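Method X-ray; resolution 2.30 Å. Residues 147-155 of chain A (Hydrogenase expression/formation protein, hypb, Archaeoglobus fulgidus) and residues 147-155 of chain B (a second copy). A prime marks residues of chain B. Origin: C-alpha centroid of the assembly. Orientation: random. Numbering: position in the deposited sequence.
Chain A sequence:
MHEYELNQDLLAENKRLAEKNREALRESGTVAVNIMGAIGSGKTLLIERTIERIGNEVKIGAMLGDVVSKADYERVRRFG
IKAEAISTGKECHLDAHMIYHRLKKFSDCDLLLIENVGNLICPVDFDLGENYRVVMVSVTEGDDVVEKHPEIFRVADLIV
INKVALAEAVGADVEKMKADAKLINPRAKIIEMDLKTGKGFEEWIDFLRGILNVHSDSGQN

Chain A 147-155: EKHPEIFRV
Chain B 147-155: EKHPEIFRV

Two glutamates from two copies of the same protein meet through their carboxyl oxygens: Glu151 OE2 lies 2.5 Å from Glu151′ OE2. Two carboxylates would repel at this range, so one acid group probably holds a proton and donates it to the other. The pair illustrates a general principle, that a buried acid next to its counterpart in a second copy can turn a like-charge problem into a close contact.

The backbone that presents these acids is nearly the same in both chains. A weakly bonded helix from earlier in the chain covers about 147-148, with phi/psi -72/-20 at Lys148 and -76/-20 at Lys148′. It breaks at the histidine (-130/63 at His149, chi1 m, chi2 98°; -130/56 at His149′, chi1 m, chi2 108°), the N-cap of a new helix starting at Pro150. In each copy that helix opens with a weak bond from the Phe153 or Phe153′ N to the His149 or His149′ O, 3.4 Å; in chain A, Arg154 N to Pro150 O follows at 3.0 Å. From residue 150 to 154 the two chains run in roughly opposite directions. The register is reciprocal: the CA atoms of Lys148 and Glu151′ are 7.0 Å apart, as are those of Glu151 and Lys148′.

The prolines and glutamates direct their CA-to-CB bonds toward the partner. Pro150 CG (C-gamma exo) packs 3.6 Å from Pro150′ CG (C-gamma endo), an apolar contact beside the acids. The glutamate rotamers differ: Glu151 has chi1 m (-67°), chi2 off-well (101°) and chi3 136°; Glu151′ has chi1 off-well (-31°), chi2 t (-157°) and chi3 30°.

Water ties each acid to the opposing helix. Water 1 donates to Glu151 OE1 at 2.7 Å and accepts from Ile152′ N at 3.1 Å; water 2 donates to Glu151′ OE2 at 2.6 Å and accepts from Ile152 N at 2.8 Å. Each bridge thus joins a glutamate carboxyl group to a backbone amide.

Farther out, arginines approach the lysine carbonyls, and here too the two copies differ. Arg154 NH1 donates to Lys148′ O at 3.0 Å with an angle of 169°, the carbonyl at the guanidinium edge, near its plane. Arg154′ NH1 stands 3.3 Å from Lys148 O, also edge-on. Arg154 has chi1 off-well (-108°), chi2 t, chi3 m; Arg154′ is t, t, p. The lysine CA-to-CB bonds point sideways (chi1 m, -79° in both) and the side-chain ends lead away; of the lysine atoms, the carbonyl oxygens lie nearest the arginines. The stretches together bury 398 Å².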

# COMPACT_ATOMS: atom_id res chain seq x y z
N GLU A 147 7.62 -12.06 3.60
CA GLU A 147 8.00 -11.47 4.88
C GLU A 147 8.18 -9.95 4.81
O GLU A 147 8.02 -9.27 5.81
CB GLU A 147 9.23 -12.17 5.48
CG GLU A 147 10.52 -12.02 4.70
CD GLU A 147 11.70 -12.67 5.41
OE1 GLU A 147 12.61 -13.18 4.73
OE2 GLU A 147 11.70 -12.69 6.67
N LYS A 148 8.50 -9.44 3.62
CA LYS A 148 8.60 -8.00 3.40
C LYS A 148 7.23 -7.31 3.38
O LYS A 148 7.16 -6.10 3.54
CB LYS A 148 9.29 -7.71 2.07
CG LYS A 148 10.80 -7.83 2.07
CD LYS A 148 11.31 -7.59 0.65
CE LYS A 148 12.82 -7.45 0.59
NZ LYS A 148 13.30 -7.34 -0.82
N HIS A 149 6.15 -8.07 3.14
CA HIS A 149 4.83 -7.46 2.96
C HIS A 149 3.74 -8.09 3.83
O HIS A 149 2.78 -8.66 3.32
CB HIS A 149 4.42 -7.50 1.48
CG HIS A 149 5.37 -6.78 0.58
ND1 HIS A 149 6.35 -7.43 -0.13
CD2 HIS A 149 5.52 -5.46 0.33
CE1 HIS A 149 7.05 -6.54 -0.82
NE2 HIS A 149 6.57 -5.34 -0.55
N PRO A 150 3.90 -7.98 5.15
CA PRO A 150 2.95 -8.58 6.10
C PRO A 150 1.55 -8.00 5.95
O PRO A 150 0.59 -8.75 6.09
CB PRO A 150 3.52 -8.18 7.47
CG PRO A 150 4.92 -7.75 7.21
CD PRO A 150 4.97 -7.22 5.83
N GLU A 151 1.43 -6.70 5.70
CA GLU A 151 0.12 -6.05 5.70
C GLU A 151 -0.82 -6.66 4.67
O GLU A 151 -1.97 -6.99 4.98
CB GLU A 151 0.24 -4.54 5.47
CG GLU A 151 0.91 -3.75 6.58
CD GLU A 151 2.36 -3.39 6.26
OE1 GLU A 151 2.73 -2.23 6.51
OE2 GLU A 151 3.11 -4.26 5.75
N ILE A 152 -0.34 -6.82 3.44
CA ILE A 152 -1.19 -7.34 2.39
C ILE A 152 -1.44 -8.83 2.56
O ILE A 152 -2.55 -9.31 2.29
CB ILE A 152 -0.66 -7.02 0.98
CG1 ILE A 152 -1.77 -7.25 -0.06
CG2 ILE A 152 0.57 -7.85 0.65
CD1 ILE A 152 -1.62 -6.42 -1.32
N PHE A 153 -0.44 -9.58 3.02
CA PHE A 153 -0.61 -11.03 3.14
C PHE A 153 -1.55 -11.38 4.29
O PHE A 153 -2.18 -12.42 4.28
CB PHE A 153 0.72 -11.77 3.21
CG PHE A 153 1.41 -11.89 1.87
CD1 PHE A 153 2.45 -11.04 1.53
CD2 PHE A 153 0.97 -12.82 0.94
CE1 PHE A 153 3.06 -11.13 0.29
CE2 PHE A 153 1.57 -12.92 -0.31
CZ PHE A 153 2.61 -12.08 -0.64
N ARG A 154 -1.68 -10.46 5.24
CA ARG A 154 -2.61 -10.64 6.34
C ARG A 154 -4.08 -10.60 5.93
O ARG A 154 -4.92 -11.21 6.59
CB ARG A 154 -2.36 -9.60 7.44
CG ARG A 154 -1.72 -10.16 8.70
CD ARG A 154 -1.43 -9.05 9.71
NE ARG A 154 -0.15 -8.41 9.47
CZ ARG A 154 0.09 -7.11 9.64
NH1 ARG A 154 1.30 -6.61 9.39
NH2 ARG A 154 -0.88 -6.30 10.06
N VAL A 155 -4.40 -9.88 4.86
CA VAL A 155 -5.80 -9.65 4.50
C VAL A 155 -6.34 -10.77 3.61
O VAL A 155 -7.54 -10.86 3.36
CB VAL A 155 -6.03 -8.26 3.83
CG1 VAL A 155 -5.44 -7.15 4.70
CG2 VAL A 155 -5.45 -8.22 2.42
N GLU B 147 5.45 -2.88 14.53
CA GLU B 147 5.65 -4.22 13.97
C GLU B 147 4.62 -4.58 12.90
O GLU B 147 4.88 -5.43 12.05
CB GLU B 147 5.64 -5.28 15.07
CG GLU B 147 4.35 -5.34 15.87
CD GLU B 147 4.29 -6.55 16.79
OE1 GLU B 147 3.92 -6.37 17.98
OE2 GLU B 147 4.64 -7.66 16.34
N LYS B 148 3.47 -3.93 12.96
CA LYS B 148 2.42 -4.11 11.97
C LYS B 148 2.74 -3.39 10.66
O LYS B 148 2.17 -3.72 9.61
CB LYS B 148 1.08 -3.61 12.53
CG LYS B 148 0.39 -4.58 13.48
CD LYS B 148 -0.52 -3.84 14.45
CE LYS B 148 -1.42 -2.84 13.73
NZ LYS B 148 -1.91 -1.75 14.63
N HIS B 149 3.64 -2.42 10.71
CA HIS B 149 3.94 -1.59 9.55
C HIS B 149 5.42 -1.47 9.26
O HIS B 149 5.96 -0.37 9.19
CB HIS B 149 3.35 -0.19 9.74
CG HIS B 149 1.88 -0.19 10.00
ND1 HIS B 149 1.34 0.10 11.24
CD2 HIS B 149 0.83 -0.45 9.19
CE1 HIS B 149 0.02 0.03 11.17
NE2 HIS B 149 -0.31 -0.30 9.93
N PRO B 150 6.09 -2.61 9.08
CA PRO B 150 7.53 -2.63 8.82
C PRO B 150 7.94 -1.87 7.56
O PRO B 150 8.98 -1.22 7.53
CB PRO B 150 7.83 -4.13 8.64
CG PRO B 150 6.47 -4.75 8.35
CD PRO B 150 5.56 -3.98 9.24
N GLU B 151 7.13 -1.95 6.52
CA GLU B 151 7.50 -1.37 5.23
C GLU B 151 7.80 0.12 5.33
O GLU B 151 8.83 0.59 4.84
CB GLU B 151 6.40 -1.65 4.20
CG GLU B 151 5.70 -2.97 4.49
CD GLU B 151 5.04 -3.55 3.28
OE1 GLU B 151 5.55 -3.33 2.16
OE2 GLU B 151 4.02 -4.25 3.45
N ILE B 152 6.92 0.87 5.98
CA ILE B 152 7.14 2.31 6.09
C ILE B 152 8.24 2.66 7.10
O ILE B 152 9.07 3.54 6.85
CB ILE B 152 5.83 3.09 6.37
CG1 ILE B 152 6.02 4.58 6.07
CG2 ILE B 152 5.35 2.86 7.80
CD1 ILE B 152 4.71 5.37 6.05
N PHE B 153 8.27 1.96 8.22
CA PHE B 153 9.28 2.21 9.24
C PHE B 153 10.67 1.85 8.75
O PHE B 153 11.68 2.23 9.34
CB PHE B 153 8.95 1.47 10.54
CG PHE B 153 7.91 2.16 11.37
CD1 PHE B 153 6.61 1.71 11.38
CD2 PHE B 153 8.24 3.27 12.12
CE1 PHE B 153 5.64 2.35 12.14
CE2 PHE B 153 7.28 3.92 12.88
CZ PHE B 153 5.98 3.46 12.89
N ARG B 154 10.72 1.13 7.63
CA ARG B 154 11.97 0.68 7.05
C ARG B 154 12.60 1.75 6.16
O ARG B 154 13.80 1.72 5.91
CB ARG B 154 11.74 -0.62 6.27
CG ARG B 154 12.93 -1.11 5.46
CD ARG B 154 12.92 -2.63 5.27
NE ARG B 154 11.66 -3.15 4.73
CZ ARG B 154 10.86 -4.00 5.37
NH1 ARG B 154 9.73 -4.43 4.80
NH2 ARG B 154 11.19 -4.44 6.58
N VAL B 155 11.80 2.71 5.70
CA VAL B 155 12.34 3.77 4.85
C VAL B 155 12.70 5.03 5.65
O VAL B 155 13.29 5.96 5.11
CB VAL B 155 11.38 4.17 3.71
CG1 VAL B 155 10.90 2.93 2.96
CG2 VAL B 155 10.20 4.96 4.25
O HOH W 1 3.92 0.22 6.35
O HOH W 2 1.82 -5.23 2.48